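PDB 1XEB: protein ElaA, which is probably an acyl-CoA-dependent N-acetyltransferase of the GNAT superfamily, though its own substrate is not established. Local coordinates for residues L15-A20 with M53-G58; G42-G47 with L61-L66; L67-V70 with Q75-I78; Q95-A100 with A123-Y128; P112-A117 with V131-V136. All coordinates share one frame; numbering follows the deposited sequence.

Overall arrangement
From the N terminus, helix 15-32 opens contact 1, and before strand 50-56 closes it the loop at 42-47 has already opened contact 2, which closes on strand 59-67. The two therefore cross, and they touch where strands 50-56 and 59-67 pair. Contact 3 follows in series as the short return from strand 59-67 into strand 76-83. Contacts 4 and 5 come next and cross each other: helix 92-108 meets 123-128, while strand 113-118 meets 131-136. Backbone bonds between V76, I78 and Y114 join contact 3 to contact 5, and A100 packs on L64 and I78, which sets helix 92-108 against the sheet at contacts 2 and 3.

Contact 1: L15-A20 with M53-G58; sequences LKELYA and MAWRDG
The carboxylate of E17 has its OE2 held twice, by a salt bridge to K8 NZ and a hydrogen bond from T14 N just before helix 15-32, while the aliphatic part of the same side chain does the touching here. M53, a selenomethionine, sends its methyl up to the helix: CE lies 3.7 Å from E17 O and 4.0 Å from E17 CB, brought round by a bend at the last torsion (chi3 82°). W55, two residues along the strand, offers the six-membered part of its indole. A20 CB comes obliquely to it, 3.8 Å from W55 CH2, and E17 CG stands 4.1 Å from W55 CZ2, with the two side chains crossing at about a right angle. The short helix and strand axes run 11.3 Å apart at 102°, so this turn of the helix lies across the strand; the contact joins helix 15-32 to strand 50-56 of the GNAT-type sheet. No hydrogen bond links the two segments. What holds between them is van der Waals packing of methyl, methylene and ring atoms, together with the M53 methyl beside E17 O, and the charge of E17 is answered beside this largely apolar patch, by K8 on the neighbouring strand 4-9.

Contact 2: G42-G47 with L61-L66; sequences GLDLVG and LAYLRL
D44 and R65 meet at about a right angle, the carboxylate turned 41° out of the guanidinium plane. The acid approaches the edge of that group, near its plane, and OD2 of D44 forms a salt bridge with NH1 of R65 at 3.2 Å; as a hydrogen bond it is weak, bent to 146° at the proton. The same OD2 also sits 3.4 Å from R65 CD. L43 comes from another direction, its CB over one face of the guanidinium, 3.7 Å from R65 NH1. The arginine runs out extended through its first two torsions, CG trans to its backbone N (chi1 178°), then bends at chi3 so that L43 meets a face of its head and D44 an edge. Strand 59-67 is a middle strand of the GNAT sheet, paired on one flank with 50-56 and on the other with 76-83; near its start L61 and A62 both face A54 in a classic beta bulge. Y63 projects toward the loop as well, but its OH stays 4.0 Å from D44 OD2 and bonds instead to H51 ND1. The buried charges have stronger partners beyond this pair: R25 NH2 reaches D44 OD2, and D41 OD2 holds R65 NH1. H51 NE2 is in turn bonded to D44 O.

Contact 3: L67-V70 with Q75-I78; sequences LDPV and QVVI
L67 packs on V77, with CB and CD2 against the valine side chain and CD1 beside the carbonyl oxygen. Its CB stands 3.9 Å from V77 CB, and also near the carbonyl oxygen of V77. CG is farther off, with V77 O as its nearest atom at the limit of contact. From there the two methyls part: CD1 stays beside the oxygen, 3.7 Å from V77 O, while CD2 swings onto the valine itself, 3.9 Å from V77 CB and 4.0 Å from V77 CG1. That CD2 also meets L43 CD1 of the loop before strand 50-56, and H72 in the connection packs on both L67 and V77. The backbones of the two residues form an antiparallel hydrogen-bonded pair. L67 N gives a short, nearly straight bond to V77 O, 2.7 Å at 174°, with the donor in the carbonyl plane. The return bond, V77 N to L67 O, is longer at 3.1 Å and more bent at 159°. L67 O also receives the CA-H of V76.

Beyond L67 the chains stop pairing in this way, but they remain close: P69 CA points its hydrogen at Q75 O, 3.4 Å away. The ring of P69 passes V76 more loosely and has W108 of helix 92-108 as a further neighbour. D68 starts its side chain away from 75-78 and spends both carboxylate oxygens on backbone, OD1 on D48 N and OD2 on R71 N. The arrangement is the closing end of a beta-hairpin, here the one joining the two central antiparallel strands, 59-67 and 76-83, of the GNAT fold.

Contact 4: Q95-A100 with A123-Y128; sequences QLMERA and AYYGRY
The main interaction is CH-pi. M97, a selenomethionine, lays its CG over the face of the Y128 ring, 3.5 Å from the ring centroid and 19° off the normal, displaced toward the rim. The closest pair, M97 CG to Y128 CE1, is tight at 3.3 Å. CB follows, 3.5 Å from Y128 CZ and 3.6 Å from Y128 OH, so CB and CG together lie along the CE1 side of the ring, toward the hydroxyl.

Selenium adds a Met-aromatic component. SE stands above the same face of Y128, 5.2 Å from the centroid and almost on the normal, which makes it a distant partner. Its lateral neighbour is Y125, whose ring it meets at the edge, 4.2 Å from Y125 CE1. The bends at chi2 (59°) and chi3 fold the chain so that CG meets the face of Y128 and SE the edge of Y125.

These contacts join helix 92-108 to helix 122-126 and the residues that follow it. In the GNAT fold the longer helix follows the loop that, in characterised relatives, holds the pyrophosphate of the acyl-CoA; the shorter one comes after strand 113-118, and Y125 packs onto L115 and A117 of that strand.

Ring packing is also found within 123-128: Y124 CD1 sits 3.9 Å above the plane of Y125, over its centre, and Y124 O lies at the edge of the Y128 ring.

Polar bonds engage both ends of Y128. Its OH bonds to H94 ND1, about one turn before M97 on the same helix, and its carbonyl oxygen takes R149 NE.

Contact 5: P112-A117 with V131-V136; sequences PVYLSA and VAVTEV
Y114 presents the edge of its ring to V133 in an apolar contact, with CG2 of the valine near the ring plane and 3.6 Å from Y114 CE2; Y114 CD2 is the next atom along, at 4.1 Å from the same methyl. That CG2 sits in the crowded position between backbone N and carbonyl carbon, from where it faces the tyrosine. Further out, Y114 OH passes T134 CG2 at 4.1 Å, the two side chains crossing at about a right angle, a loose touch. The tyrosine reaches this far because its CG is trans to the backbone N (chi1 176°), which throws the ring out from strand 113-118 toward the other segment.

Hydrogen bonding does not cross between the segments, but it is present within the second one. T134 OG1 gives its proton to E135 O at 3.1 Å, from a position 37° out of the carbonyl plane, and is also bonded to G146 N on strand 142-149. The threonine thus ties the 131-136 segment to that strand while its methyl remains beside Y114.

The contact is small and lies at the surface. R148 of strand 142-149 also packs on V133. The arrangement fits the strand order at the C-terminal end of the GNAT fold, where the last strand, 142-149, is inserted antiparallel between 113-118 and 130-132.

Contact 1: L15-A20 with M53-G58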
# COMPACT_ATOMS: atom_id res chain seq x y z
N LEU A 15 17.78 -3.45 -7.87
CA LEU A 15 17.25 -4.75 -8.26
C LEU A 15 16.84 -5.57 -7.03
O LEU A 15 15.80 -6.22 -7.03
CB LEU A 15 18.27 -5.55 -9.07
CG LEU A 15 18.71 -5.09 -10.46
CD1 LEU A 15 19.75 -6.07 -10.99
CD2 LEU A 15 17.52 -5.02 -11.40
N LYS A 16 17.65 -5.52 -5.98
CA LYS A 16 17.35 -6.28 -4.76
C LYS A 16 15.99 -5.89 -4.16
O LYS A 16 15.17 -6.75 -3.87
CB LYS A 16 18.45 -6.07 -3.72
CG LYS A 16 19.83 -6.58 -4.17
CD LYS A 16 20.94 -5.52 -4.00
CE LYS A 16 20.78 -4.33 -4.96
NZ LYS A 16 20.75 -4.72 -6.42
N GLU A 17 15.79 -4.59 -3.98
CA GLU A 17 14.56 -4.02 -3.42
C GLU A 17 13.29 -4.37 -4.21
O GLU A 17 12.30 -4.85 -3.64
CB GLU A 17 14.70 -2.48 -3.35
CG GLU A 17 15.59 -1.99 -2.21
CD GLU A 17 15.99 -0.52 -2.33
OE1 GLU A 17 16.46 0.06 -1.32
OE2 GLU A 17 15.86 0.05 -3.44
N LEU A 18 13.32 -4.15 -5.53
CA LEU A 18 12.19 -4.44 -6.41
C LEU A 18 11.81 -5.91 -6.24
O LEU A 18 10.64 -6.28 -6.07
CB LEU A 18 12.58 -4.18 -7.87
CG LEU A 18 11.49 -3.86 -8.91
CD1 LEU A 18 11.89 -4.47 -10.27
CD2 LEU A 18 10.13 -4.39 -8.47
N TYR A 19 12.83 -6.74 -6.28
CA TYR A 19 12.64 -8.17 -6.13
C TYR A 19 12.00 -8.42 -4.77
O TYR A 19 10.97 -9.08 -4.67
CB TYR A 19 14.00 -8.86 -6.26
CG TYR A 19 13.90 -10.33 -6.51
CD1 TYR A 19 13.96 -11.24 -5.46
CD2 TYR A 19 13.66 -10.82 -7.80
CE1 TYR A 19 13.77 -12.60 -5.68
CE2 TYR A 19 13.47 -12.16 -8.02
CZ TYR A 19 13.53 -13.06 -6.96
OH TYR A 19 13.34 -14.40 -7.18
N ALA A 20 12.59 -7.84 -3.72
CA ALA A 20 12.09 -8.03 -2.36
C ALA A 20 10.63 -7.64 -2.19
O ALA A 20 9.84 -8.42 -1.66
CB ALA A 20 12.94 -7.26 -1.37
N MSE A 53 9.01 1.15 2.39
CA MSE A 53 9.52 -0.12 2.88
C MSE A 53 10.09 -0.02 4.30
O MSE A 53 10.69 0.98 4.67
CB MSE A 53 10.62 -0.63 1.94
CG MSE A 53 10.19 -0.82 0.49
SE MSE A 53 11.71 -1.05 -0.74
CE MSE A 53 12.03 -2.91 -0.46
N ALA A 54 9.89 -1.08 5.07
CA ALA A 54 10.40 -1.17 6.43
C ALA A 54 11.25 -2.44 6.44
O ALA A 54 10.75 -3.54 6.18
CB ALA A 54 9.27 -1.26 7.43
N TRP A 55 12.54 -2.27 6.72
CA TRP A 55 13.49 -3.38 6.76
C TRP A 55 14.04 -3.72 8.16
O TRP A 55 14.09 -2.87 9.04
CB TRP A 55 14.67 -3.06 5.86
CG TRP A 55 14.36 -3.05 4.41
CD1 TRP A 55 13.73 -2.06 3.72
CD2 TRP A 55 14.73 -4.04 3.46
NE1 TRP A 55 13.69 -2.38 2.38
CE2 TRP A 55 14.30 -3.59 2.19
CE3 TRP A 55 15.39 -5.28 3.55
CZ2 TRP A 55 14.51 -4.33 1.03
CZ3 TRP A 55 15.60 -6.01 2.38
CH2 TRP A 55 15.16 -5.54 1.14
N ARG A 56 14.46 -4.97 8.33
CA ARG A 56 15.06 -5.44 9.58
C ARG A 56 15.93 -6.66 9.28
O ARG A 56 15.43 -7.71 8.88
CB ARG A 56 14.00 -5.83 10.61
CG ARG A 56 14.55 -5.97 12.04
CD ARG A 56 13.61 -6.77 12.94
NE ARG A 56 13.51 -8.17 12.54
CZ ARG A 56 12.59 -9.03 12.97
NH1 ARG A 56 12.59 -10.29 12.55
NH2 ARG A 56 11.67 -8.63 13.84
N ASP A 57 17.24 -6.49 9.45
CA ASP A 57 18.20 -7.57 9.24
C ASP A 57 18.08 -8.24 7.87
O ASP A 57 17.94 -9.46 7.78
CB ASP A 57 18.06 -8.63 10.35
CG ASP A 57 18.32 -8.07 11.75
OD1 ASP A 57 19.39 -7.45 11.96
OD2 ASP A 57 17.46 -8.25 12.65
N GLY A 58 18.14 -7.45 6.80
CA GLY A 58 18.06 -8.02 5.46
C GLY A 58 16.68 -8.47 4.99
O GLY A 58 16.51 -8.83 3.82

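Contact 2: G42-G47 with L61-L66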
# COMPACT_ATOMS: atom_id res chain seq x y z
N GLY A 42 2.10 -3.71 -13.54
CA GLY A 42 2.50 -2.59 -14.38
C GLY A 42 2.43 -1.18 -13.80
O GLY A 42 2.81 -0.22 -14.48
N LEU A 43 1.96 -1.01 -12.57
CA LEU A 43 1.89 0.34 -12.00
C LEU A 43 3.07 0.64 -11.09
O LEU A 43 3.16 1.72 -10.49
CB LEU A 43 0.59 0.52 -11.22
CG LEU A 43 -0.67 0.24 -12.02
CD1 LEU A 43 -1.87 0.24 -11.09
CD2 LEU A 43 -0.83 1.30 -13.13
N ASP A 44 4.00 -0.31 -11.02
CA ASP A 44 5.16 -0.19 -10.16
C ASP A 44 6.29 0.69 -10.65
O ASP A 44 6.92 1.36 -9.85
CB ASP A 44 5.72 -1.57 -9.84
CG ASP A 44 4.82 -2.36 -8.91
OD1 ASP A 44 4.28 -3.40 -9.34
OD2 ASP A 44 4.64 -1.94 -7.75
N LEU A 45 6.56 0.69 -11.96
CA LEU A 45 7.65 1.51 -12.49
C LEU A 45 7.20 2.60 -13.47
O LEU A 45 7.76 2.72 -14.56
CB LEU A 45 8.69 0.62 -13.18
CG LEU A 45 9.02 -0.72 -12.53
CD1 LEU A 45 10.01 -1.48 -13.42
CD2 LEU A 45 9.59 -0.50 -11.12
N VAL A 46 6.19 3.37 -13.10
CA VAL A 46 5.71 4.43 -13.98
C VAL A 46 5.46 5.71 -13.21
O VAL A 46 5.30 5.66 -11.99
CB VAL A 46 4.39 4.04 -14.68
CG1 VAL A 46 4.64 2.89 -15.66
CG2 VAL A 46 3.34 3.67 -13.62
N GLY A 47 5.41 6.83 -13.93
CA GLY A 47 5.18 8.13 -13.32
C GLY A 47 6.01 8.35 -12.07
O GLY A 47 7.24 8.24 -12.10
N LEU A 61 9.92 -6.42 6.02
CA LEU A 61 8.80 -6.85 6.85
C LEU A 61 7.47 -6.16 6.57
O LEU A 61 6.40 -6.70 6.88
CB LEU A 61 9.16 -6.71 8.32
CG LEU A 61 10.40 -7.45 8.83
CD1 LEU A 61 10.44 -7.32 10.35
CD2 LEU A 61 10.38 -8.93 8.42
N ALA A 62 7.52 -4.96 6.00
CA ALA A 62 6.30 -4.23 5.70
C ALA A 62 6.51 -3.40 4.47
O ALA A 62 7.62 -2.89 4.22
CB ALA A 62 5.91 -3.33 6.88
N TYR A 63 5.43 -3.24 3.70
CA TYR A 63 5.45 -2.49 2.47
C TYR A 63 4.10 -1.91 2.10
O TYR A 63 3.05 -2.42 2.51
CB TYR A 63 5.91 -3.41 1.34
CG TYR A 63 5.74 -2.85 -0.05
CD1 TYR A 63 6.76 -2.12 -0.66
CD2 TYR A 63 4.55 -3.02 -0.74
CE1 TYR A 63 6.59 -1.57 -1.93
CE2 TYR A 63 4.37 -2.47 -2.01
CZ TYR A 63 5.40 -1.75 -2.60
OH TYR A 63 5.23 -1.23 -3.87
N LEU A 64 4.13 -0.83 1.34
CA LEU A 64 2.93 -0.23 0.79
C LEU A 64 3.37 0.64 -0.40
O LEU A 64 4.48 1.18 -0.44
CB LEU A 64 2.13 0.58 1.84
CG LEU A 64 2.44 2.01 2.26
CD1 LEU A 64 2.31 2.98 1.08
CD2 LEU A 64 1.46 2.38 3.36
N ARG A 65 2.49 0.72 -1.38
CA ARG A 65 2.75 1.47 -2.59
C ARG A 65 1.89 2.73 -2.71
O ARG A 65 0.70 2.74 -2.36
CB ARG A 65 2.50 0.56 -3.80
CG ARG A 65 2.71 1.24 -5.14
CD ARG A 65 2.48 0.26 -6.28
NE ARG A 65 1.09 -0.16 -6.38
CZ ARG A 65 0.64 -0.99 -7.32
NH1 ARG A 65 1.48 -1.48 -8.23
NH2 ARG A 65 -0.65 -1.33 -7.36
N LEU A 66 2.51 3.78 -3.22
CA LEU A 66 1.85 5.05 -3.45
C LEU A 66 1.84 5.39 -4.95
O LEU A 66 2.89 5.53 -5.58
CB LEU A 66 2.58 6.15 -2.66
CG LEU A 66 2.48 5.96 -1.14
CD1 LEU A 66 3.75 6.42 -0.45
CD2 LEU A 66 1.30 6.70 -0.63

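Contact 3: L67-V70 with Q75-I78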
# COMPACT_ATOMS: atom_id res chain seq x y z
N LEU A 67 0.64 5.50 -5.54
CA LEU A 67 0.52 5.86 -6.95
C LEU A 67 0.30 7.38 -7.04
O LEU A 67 -0.52 7.93 -6.29
CB LEU A 67 -0.65 5.11 -7.59
CG LEU A 67 -0.52 3.60 -7.82
CD1 LEU A 67 0.04 2.93 -6.61
CD2 LEU A 67 -1.88 3.00 -8.17
N ASP A 68 1.02 8.06 -7.94
CA ASP A 68 0.88 9.52 -8.07
C ASP A 68 -0.46 9.97 -8.63
O ASP A 68 -1.09 9.28 -9.43
CB ASP A 68 2.02 10.13 -8.92
CG ASP A 68 1.91 9.79 -10.39
OD1 ASP A 68 2.68 8.91 -10.84
OD2 ASP A 68 1.08 10.39 -11.11
N PRO A 69 -0.90 11.17 -8.21
CA PRO A 69 -2.17 11.78 -8.61
C PRO A 69 -2.42 12.13 -10.08
O PRO A 69 -3.55 11.96 -10.55
CB PRO A 69 -2.27 12.98 -7.67
CG PRO A 69 -0.86 13.37 -7.46
CD PRO A 69 -0.18 12.04 -7.27
N VAL A 70 -1.42 12.62 -10.82
CA VAL A 70 -1.72 12.95 -12.21
C VAL A 70 -2.10 11.68 -12.99
O VAL A 70 -2.92 11.74 -13.90
CB VAL A 70 -0.54 13.67 -12.93
CG1 VAL A 70 0.35 14.34 -11.91
CG2 VAL A 70 0.20 12.73 -13.85
N GLN A 75 -6.03 11.92 -7.29
CA GLN A 75 -6.06 11.33 -5.96
C GLN A 75 -4.76 10.52 -5.80
O GLN A 75 -4.31 9.89 -6.76
CB GLN A 75 -7.26 10.37 -5.81
CG GLN A 75 -8.61 10.87 -6.34
CD GLN A 75 -9.80 9.99 -5.87
OE1 GLN A 75 -10.44 10.27 -4.83
NE2 GLN A 75 -10.08 8.91 -6.61
N VAL A 76 -4.12 10.56 -4.62
CA VAL A 76 -2.93 9.74 -4.45
C VAL A 76 -3.53 8.39 -4.06
O VAL A 76 -4.41 8.34 -3.21
CB VAL A 76 -1.96 10.24 -3.30
CG1 VAL A 76 -1.84 11.76 -3.32
CG2 VAL A 76 -2.42 9.75 -1.96
N VAL A 77 -3.09 7.32 -4.71
CA VAL A 77 -3.64 6.00 -4.41
C VAL A 77 -2.69 5.16 -3.58
O VAL A 77 -1.54 4.93 -3.97
CB VAL A 77 -4.01 5.23 -5.71
CG1 VAL A 77 -4.55 3.84 -5.37
CG2 VAL A 77 -5.05 6.01 -6.49
N ILE A 78 -3.18 4.69 -2.44
CA ILE A 78 -2.42 3.84 -1.52
C ILE A 78 -2.90 2.41 -1.76
O ILE A 78 -4.09 2.16 -1.78
CB ILE A 78 -2.70 4.26 -0.06
CG1 ILE A 78 -1.83 5.43 0.32
CG2 ILE A 78 -2.47 3.10 0.88
CD1 ILE A 78 -2.21 6.03 1.64

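Contact 4: Q95-A100 with A123-Y128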
# COMPACT_ATOMS: atom_id res chain seq x y z
N GLN A 95 1.92 1.92 11.69
CA GLN A 95 3.16 2.60 11.30
C GLN A 95 3.18 2.86 9.79
O GLN A 95 3.68 3.90 9.33
CB GLN A 95 4.37 1.77 11.72
CG GLN A 95 4.42 1.51 13.22
CD GLN A 95 5.61 0.65 13.63
OE1 GLN A 95 6.77 1.06 13.51
NE2 GLN A 95 5.32 -0.56 14.12
N LEU A 96 2.62 1.93 9.03
CA LEU A 96 2.55 2.05 7.58
C LEU A 96 1.63 3.22 7.23
O LEU A 96 2.04 4.17 6.55
CB LEU A 96 2.01 0.76 6.96
CG LEU A 96 2.96 -0.43 6.87
CD1 LEU A 96 2.17 -1.72 6.85
CD2 LEU A 96 3.84 -0.29 5.63
N MSE A 97 0.40 3.15 7.71
CA MSE A 97 -0.57 4.19 7.45
C MSE A 97 -0.06 5.57 7.86
O MSE A 97 -0.29 6.55 7.15
CB MSE A 97 -1.86 3.88 8.19
CG MSE A 97 -3.11 4.38 7.46
SE MSE A 97 -3.29 3.61 5.68
CE MSE A 97 -2.33 1.96 5.94
N GLU A 98 0.63 5.65 9.00
CA GLU A 98 1.14 6.92 9.46
C GLU A 98 2.19 7.47 8.50
O GLU A 98 2.14 8.64 8.13
CB GLU A 98 1.77 6.81 10.86
CG GLU A 98 2.29 8.17 11.37
CD GLU A 98 3.36 8.06 12.45
OE1 GLU A 98 4.25 8.94 12.49
OE2 GLU A 98 3.33 7.10 13.25
N ARG A 99 3.14 6.64 8.10
CA ARG A 99 4.18 7.10 7.18
C ARG A 99 3.65 7.34 5.78
O ARG A 99 4.15 8.21 5.07
CB ARG A 99 5.35 6.12 7.15
CG ARG A 99 6.23 6.21 8.36
CD ARG A 99 7.03 4.93 8.58
NE ARG A 99 7.67 4.90 9.90
CZ ARG A 99 8.78 5.56 10.22
NH1 ARG A 99 9.38 6.34 9.31
NH2 ARG A 99 9.30 5.45 11.44
N ALA A 100 2.64 6.57 5.39
CA ALA A 100 2.07 6.73 4.06
C ALA A 100 1.41 8.10 3.96
O ALA A 100 1.62 8.84 3.00
CB ALA A 100 1.04 5.65 3.79
N ALA A 123 -14.18 0.53 9.28
CA ALA A 123 -14.11 1.45 10.42
C ALA A 123 -12.66 1.80 10.70
O ALA A 123 -12.33 2.95 11.03
CB ALA A 123 -14.74 0.82 11.65
N TYR A 124 -11.79 0.81 10.58
CA TYR A 124 -10.37 0.98 10.81
C TYR A 124 -9.80 2.19 10.08
O TYR A 124 -9.00 2.94 10.63
CB TYR A 124 -9.64 -0.30 10.38
CG TYR A 124 -8.14 -0.23 10.51
CD1 TYR A 124 -7.35 0.33 9.50
CD2 TYR A 124 -7.51 -0.74 11.63
CE1 TYR A 124 -5.96 0.37 9.61
CE2 TYR A 124 -6.12 -0.71 11.75
CZ TYR A 124 -5.36 -0.16 10.74
OH TYR A 124 -3.99 -0.15 10.87
N TYR A 125 -10.20 2.37 8.83
CA TYR A 125 -9.73 3.48 8.02
C TYR A 125 -10.50 4.75 8.33
O TYR A 125 -9.96 5.85 8.26
CB TYR A 125 -9.86 3.14 6.53
CG TYR A 125 -8.96 2.02 6.10
CD1 TYR A 125 -7.59 2.21 5.94
CD2 TYR A 125 -9.47 0.74 5.91
CE1 TYR A 125 -6.76 1.16 5.60
CE2 TYR A 125 -8.64 -0.31 5.57
CZ TYR A 125 -7.29 -0.10 5.42
OH TYR A 125 -6.46 -1.17 5.12
N GLY A 126 -11.77 4.60 8.67
CA GLY A 126 -12.57 5.76 8.98
C GLY A 126 -11.92 6.55 10.09
O GLY A 126 -12.10 7.76 10.19
N ARG A 127 -11.15 5.86 10.93
CA ARG A 127 -10.46 6.52 12.03
C ARG A 127 -9.27 7.31 11.53
O ARG A 127 -8.73 8.17 12.24
CB ARG A 127 -10.03 5.50 13.09
CG ARG A 127 -11.12 5.23 14.12
CD ARG A 127 -11.37 3.75 14.31
NE ARG A 127 -12.71 3.51 14.84
CZ ARG A 127 -13.25 2.30 14.97
NH1 ARG A 127 -12.57 1.22 14.59
NH2 ARG A 127 -14.47 2.17 15.47
N TYR A 128 -8.84 7.01 10.32
CA TYR A 128 -7.72 7.74 9.73
C TYR A 128 -8.31 8.85 8.88
O TYR A 128 -7.61 9.55 8.16
CB TYR A 128 -6.86 6.81 8.89
CG TYR A 128 -5.79 6.11 9.67
CD1 TYR A 128 -4.49 6.61 9.71
CD2 TYR A 128 -6.05 4.91 10.33
CE1 TYR A 128 -3.48 5.94 10.38
CE2 TYR A 128 -5.04 4.23 11.01
CZ TYR A 128 -3.76 4.75 11.03
OH TYR A 128 -2.74 4.06 11.65

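Contact 5: P112-A117 with V131-V136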
# COMPACT_ATOMS: atom_id res chain seq x y z
N PRO A 112 -6.01 14.69 -1.95
CA PRO A 112 -6.71 13.64 -1.21
C PRO A 112 -6.16 12.25 -1.51
O PRO A 112 -5.70 12.00 -2.62
CB PRO A 112 -8.17 13.82 -1.63
CG PRO A 112 -8.06 14.45 -2.95
CD PRO A 112 -6.95 15.44 -2.79
N VAL A 113 -6.23 11.37 -0.51
CA VAL A 113 -5.73 10.01 -0.63
C VAL A 113 -6.86 8.99 -0.81
O VAL A 113 -7.89 9.04 -0.12
CB VAL A 113 -4.89 9.63 0.63
CG1 VAL A 113 -4.35 8.22 0.48
CG2 VAL A 113 -3.73 10.62 0.80
N TYR A 114 -6.65 8.04 -1.72
CA TYR A 114 -7.66 7.03 -1.99
C TYR A 114 -7.12 5.61 -1.85
O TYR A 114 -5.98 5.32 -2.19
CB TYR A 114 -8.27 7.23 -3.39
CG TYR A 114 -9.26 6.17 -3.81
CD1 TYR A 114 -8.83 4.92 -4.28
CD2 TYR A 114 -10.62 6.37 -3.67
CE1 TYR A 114 -9.74 3.91 -4.60
CE2 TYR A 114 -11.54 5.37 -3.98
CZ TYR A 114 -11.10 4.14 -4.44
OH TYR A 114 -12.01 3.13 -4.72
N LEU A 115 -7.96 4.72 -1.32
CA LEU A 115 -7.57 3.33 -1.17
C LEU A 115 -8.79 2.46 -1.31
O LEU A 115 -9.93 2.92 -1.12
CB LEU A 115 -6.88 3.08 0.19
CG LEU A 115 -7.62 3.31 1.52
CD1 LEU A 115 -8.68 2.27 1.76
CD2 LEU A 115 -6.61 3.23 2.66
N SER A 116 -8.54 1.22 -1.69
CA SER A 116 -9.56 0.21 -1.87
C SER A 116 -9.41 -0.67 -0.64
O SER A 116 -8.47 -1.47 -0.54
CB SER A 116 -9.27 -0.59 -3.13
OG SER A 116 -10.11 -1.72 -3.22
N ALA A 117 -10.35 -0.51 0.29
CA ALA A 117 -10.34 -1.24 1.56
C ALA A 117 -11.25 -2.45 1.58
O ALA A 117 -12.29 -2.46 0.93
CB ALA A 117 -10.73 -0.30 2.68
N VAL A 131 -13.49 8.05 4.24
CA VAL A 131 -14.94 7.90 4.17
C VAL A 131 -15.28 7.12 2.91
O VAL A 131 -14.59 7.24 1.90
CB VAL A 131 -15.65 9.28 4.12
CG1 VAL A 131 -17.17 9.09 4.00
CG2 VAL A 131 -15.33 10.08 5.39
N ALA A 132 -16.33 6.32 2.97
CA ALA A 132 -16.76 5.50 1.83
C ALA A 132 -17.12 6.33 0.59
O ALA A 132 -17.82 7.35 0.70
CB ALA A 132 -17.94 4.64 2.23
N VAL A 133 -16.64 5.92 -0.58
CA VAL A 133 -16.97 6.65 -1.82
C VAL A 133 -17.51 5.79 -2.95
O VAL A 133 -17.79 6.29 -4.03
CB VAL A 133 -15.75 7.45 -2.36
CG1 VAL A 133 -15.60 8.77 -1.59
CG2 VAL A 133 -14.48 6.60 -2.26
N THR A 134 -17.66 4.49 -2.72
CA THR A 134 -18.20 3.60 -3.73
C THR A 134 -19.11 2.61 -3.05
O THR A 134 -19.17 2.55 -1.83
CB THR A 134 -17.09 2.80 -4.48
OG1 THR A 134 -16.44 1.90 -3.56
CG2 THR A 134 -16.06 3.74 -5.08
N GLU A 135 -19.85 1.84 -3.84
CA GLU A 135 -20.72 0.82 -3.29
C GLU A 135 -19.75 -0.35 -3.13
O GLU A 135 -18.64 -0.29 -3.67
CB GLU A 135 -21.83 0.48 -4.28
CG GLU A 135 -23.14 -0.02 -3.65
CD GLU A 135 -23.88 1.05 -2.84
OE1 GLU A 135 -23.49 1.31 -1.68
OE2 GLU A 135 -24.85 1.64 -3.37
N VAL A 136 -20.11 -1.40 -2.40
CA VAL A 136 -19.17 -2.51 -2.24
C VAL A 136 -19.05 -3.29 -3.55
O VAL A 136 -20.02 -3.46 -4.28
CB VAL A 136 -19.56 -3.46 -1.05
CG1 VAL A 136 -21.07 -3.64 -0.96
CG2 VAL A 136 -18.88 -4.81 -1.22